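Local coordinates for protein beta-fructofuranosidase (Bifidobacterium adolescentis, PDB 6NOB) that probably hydrolyses beta-fructofuranosides such as sucrose, as a beta-fructofuranosidase of glycoside hydrolase family 32, at residues D378-D383 with T438-D443. Sequence-based numbering, arbitrary orientation.
Sequences DLFQVD and TQSFAD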
ATOM      1  N   ASP A 378      -3.406   7.319  10.371  1.00 36.86           N
ATOM      2  CA  ASP A 378      -3.698   6.205  11.259  1.00 34.09           C
ATOM      3  C   ASP A 378      -3.451   6.667  12.687  1.00 35.02           C
ATOM      4  O   ASP A 378      -2.510   7.422  12.945  1.00 35.48           O
ATOM      5  CB  ASP A 378      -2.839   4.977  10.931  1.00 34.75           C
ATOM      6  CG  ASP A 378      -3.494   3.673  11.358  1.00 39.16           C
ATOM      7  OD1 ASP A 378      -4.421   3.716  12.195  1.00 41.04           O
ATOM      8  OD2 ASP A 378      -3.084   2.604  10.854  1.00 37.12           O
ATOM      9  N   LEU A 379      -4.309   6.223  13.600  1.00 35.41           N
ATOM     10  CA  LEU A 379      -4.199   6.576  15.010  1.00 33.03           C
ATOM     11  C   LEU A 379      -4.501   5.333  15.827  1.00 38.33           C
ATOM     12  O   LEU A 379      -5.590   4.764  15.712  1.00 39.62           O
ATOM     13  CB  LEU A 379      -5.156   7.714  15.377  1.00 30.75           C
ATOM     14  CG  LEU A 379      -5.024   8.300  16.784  1.00 33.10           C
ATOM     15  CD1 LEU A 379      -3.708   9.050  16.935  1.00 36.61           C
ATOM     16  CD2 LEU A 379      -6.204   9.205  17.089  1.00 27.17           C
ATOM     17  N   PHE A 380      -3.536   4.906  16.636  1.00 36.33           N
ATOM     18  CA  PHE A 380      -3.691   3.696  17.426  1.00 32.66           C
ATOM     19  C   PHE A 380      -2.817   3.809  18.666  1.00 39.63           C
ATOM     20  O   PHE A 380      -2.042   4.757  18.822  1.00 40.69           O
ATOM     21  CB  PHE A 380      -3.327   2.450  16.611  1.00 29.20           C
ATOM     22  CG  PHE A 380      -1.954   2.508  16.002  1.00 28.57           C
ATOM     23  CD1 PHE A 380      -0.850   2.046  16.703  1.00 31.90           C
ATOM     24  CD2 PHE A 380      -1.766   3.033  14.732  1.00 32.12           C
ATOM     25  CE1 PHE A 380       0.417   2.105  16.146  1.00 38.47           C
ATOM     26  CE2 PHE A 380      -0.502   3.093  14.170  1.00 30.74           C
ATOM     27  CZ  PHE A 380       0.591   2.629  14.877  1.00 34.12           C
ATOM     28  N   GLN A 381      -2.946   2.819  19.546  1.00 36.45           N
ATOM     29  CA  GLN A 381      -2.143   2.736  20.756  1.00 38.84           C
ATOM     30  C   GLN A 381      -1.442   1.388  20.810  1.00 38.92           C
ATOM     31  O   GLN A 381      -2.041   0.355  20.495  1.00 41.54           O
ATOM     32  CB  GLN A 381      -3.000   2.939  22.005  1.00 36.28           C
ATOM     33  CG  GLN A 381      -3.414   4.382  22.202  1.00 38.90           C
ATOM     34  CD  GLN A 381      -4.469   4.554  23.266  1.00 39.93           C
ATOM     35  OE1 GLN A 381      -5.032   3.580  23.765  1.00 41.07           O
ATOM     36  NE2 GLN A 381      -4.748   5.802  23.619  1.00 44.99           N
ATOM     37  N   VAL A 382      -0.171   1.405  21.200  1.00 39.22           N
ATOM     38  CA  VAL A 382       0.614   0.183  21.329  1.00 42.09           C
ATOM     39  C   VAL A 382       1.633   0.382  22.445  1.00 47.68           C
ATOM     40  O   VAL A 382       2.222   1.459  22.583  1.00 49.87           O
ATOM     41  CB  VAL A 382       1.276  -0.202  19.985  1.00 42.00           C
ATOM     42  CG1 VAL A 382       2.422   0.740  19.637  1.00 37.10           C
ATOM     43  CG2 VAL A 382       1.753  -1.640  20.021  1.00 50.01           C
ATOM     44  N   ASP A 383       1.813  -0.664  23.258  1.00 52.81           N
ATOM     45  CA  ASP A 383       2.710  -0.645  24.410  1.00 44.29           C
ATOM     46  C   ASP A 383       2.515   0.614  25.255  1.00 42.16           C
ATOM     47  O   ASP A 383       3.490   1.223  25.708  1.00 38.35           O
ATOM     48  CB  ASP A 383       4.176  -0.773  23.964  1.00 41.37           C
ATOM     49  CG  ASP A 383       4.426  -1.986  23.056  1.00 46.36           C
ATOM     50  OD1 ASP A 383       4.128  -3.135  23.446  1.00 42.53           O
ATOM     51  OD2 ASP A 383       4.947  -1.787  21.941  1.00 54.26           O
ATOM     52  N   THR A 438       0.780   3.826   4.255  1.00 39.72           N
ATOM     53  CA  THR A 438       0.714   2.836   5.321  1.00 39.26           C
ATOM     54  C   THR A 438      -0.689   2.760   5.906  1.00 38.82           C
ATOM     55  O   THR A 438      -1.354   3.782   6.105  1.00 40.81           O
ATOM     56  CB  THR A 438       1.704   3.176   6.435  1.00 37.99           C
ATOM     57  OG1 THR A 438       1.462   4.513   6.894  1.00 42.09           O
ATOM     58  CG2 THR A 438       3.128   3.066   5.937  1.00 35.82           C
ATOM     59  N   GLN A 439      -1.138   1.539   6.182  1.00 35.89           N
ATOM     60  CA  GLN A 439      -2.316   1.313   7.004  1.00 33.30           C
ATOM     61  C   GLN A 439      -2.027   0.147   7.934  1.00 34.58           C
ATOM     62  O   GLN A 439      -1.333  -0.799   7.555  1.00 37.07           O
ATOM     63  CB  GLN A 439      -3.570   1.032   6.165  1.00 29.97           C
ATOM     64  CG  GLN A 439      -4.842   0.982   7.004  1.00 31.68           C
ATOM     65  CD  GLN A 439      -6.097   0.809   6.176  1.00 38.53           C
ATOM     66  OE1 GLN A 439      -6.755  -0.233   6.228  1.00 36.70           O
ATOM     67  NE2 GLN A 439      -6.447   1.840   5.413  1.00 38.75           N
ATOM     68  N   SER A 440      -2.549   0.223   9.150  1.00 33.29           N
ATOM     69  CA  SER A 440      -2.283  -0.778  10.167  1.00 31.19           C
ATOM     70  C   SER A 440      -3.586  -1.393  10.659  1.00 32.73           C
ATOM     71  O   SER A 440      -4.677  -0.881  10.405  1.00 33.03           O
ATOM     72  CB  SER A 440      -1.506  -0.166  11.337  1.00 30.06           C
ATOM     73  OG  SER A 440      -2.387   0.254  12.363  1.00 35.94           O
ATOM     74  N   PHE A 441      -3.461  -2.513  11.369  1.00 36.53           N
ATOM     75  CA  PHE A 441      -4.602  -3.154  12.008  1.00 37.52           C
ATOM     76  C   PHE A 441      -4.104  -3.973  13.189  1.00 41.18           C
ATOM     77  O   PHE A 441      -2.907  -4.237  13.332  1.00 40.40           O
ATOM     78  CB  PHE A 441      -5.391  -4.025  11.020  1.00 32.11           C
ATOM     79  CG  PHE A 441      -4.717  -5.324  10.670  1.00 30.62           C
ATOM     80  CD1 PHE A 441      -3.681  -5.365   9.748  1.00 30.22           C
ATOM     81  CD2 PHE A 441      -5.132  -6.509  11.259  1.00 34.81           C
ATOM     82  CE1 PHE A 441      -3.066  -6.566   9.425  1.00 30.83           C
ATOM     83  CE2 PHE A 441      -4.524  -7.710  10.945  1.00 35.49           C
ATOM     84  CZ  PHE A 441      -3.490  -7.742  10.026  1.00 36.89           C
ATOM     85  N   ALA A 442      -5.043  -4.364  14.045  1.00 39.05           N
ATOM     86  CA  ALA A 442      -4.770  -5.214  15.196  1.00 35.24           C
ATOM     87  C   ALA A 442      -5.408  -6.574  14.958  1.00 33.89           C
ATOM     88  O   ALA A 442      -6.633  -6.672  14.838  1.00 40.05           O
ATOM     89  CB  ALA A 442      -5.307  -4.586  16.483  1.00 32.99           C
ATOM     90  N   ASP A 443      -4.582  -7.618  14.893  1.00 28.21           N
ATOM     91  CA  ASP A 443      -5.110  -8.960  14.694  1.00 35.03           C
ATOM     92  C   ASP A 443      -5.781  -9.453  15.980  1.00 40.92           C
ATOM     93  O   ASP A 443      -5.859  -8.742  16.988  1.00 40.76           O
ATOM     94  CB  ASP A 443      -4.007  -9.904  14.201  1.00 33.65           C
ATOM     95  CG  ASP A 443      -2.971 -10.252  15.273  1.00 42.78           C
ATOM     96  OD1 ASP A 443      -3.035  -9.729  16.407  1.00 45.69           O
ATOM     97  OD2 ASP A 443      -2.075 -11.072  14.968  1.00 43.95           O
TER
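Asp378 reaches across to Ser440 with a single carboxylate oxygen, OD2, which accepts both the backbone N-H and the hydroxyl of that serine. The amide bond, Ser440 N to Asp378 OD2 at 3.0 Å, meets the oxygen nearly head-on along its C-O bond, although it is bent at the hydrogen (134°). The hydroxyl arrives from another direction: Ser440 OG lies 2.9 Å from Asp378 OD2 and 39° out of the carboxylate plane. With CG swung anti to the backbone N of Asp378, the carboxylate extends from its strand into the gap between the strands. Its other oxygen turns back on its own chain, where Leu379 N gives Asp378 OD1 a weak bond; the two bonds at OD2, with this weak one at OD1, probably limit the rotation of the carboxylate. Ser440 OG also hydrogen-bonds Arg448 NH2, which links the pair to the strand beside 438-443. Phe380 lies next to this polar cluster, and its ring meets the hydroxyl obliquely, with CD2 3.7 Å from Ser440 OG. The CB of Gln439 points the other way, and its side-chain amide bonds Gly197 O through NE2 and Leu135 N through OE1.

No backbone-to-backbone hydrogen bond joins the two strands. Their axes stay 7.8 Å apart and run in broadly the same direction, 32° from parallel, so the side chain of Asp378 bridges a separation too wide for sheet pairing. Each strand instead pairs within its own sheet, Phe380 with Val387 and Gln439 with Phe451. Segment 378-383 directly follows a Glu-Cys-Pro sequence, which in GH32 relatives carries the acid/base and probably does so here. The buried bridge probably joins the inner strands of successive blades, consistent with the five-bladed beta-propeller of this family.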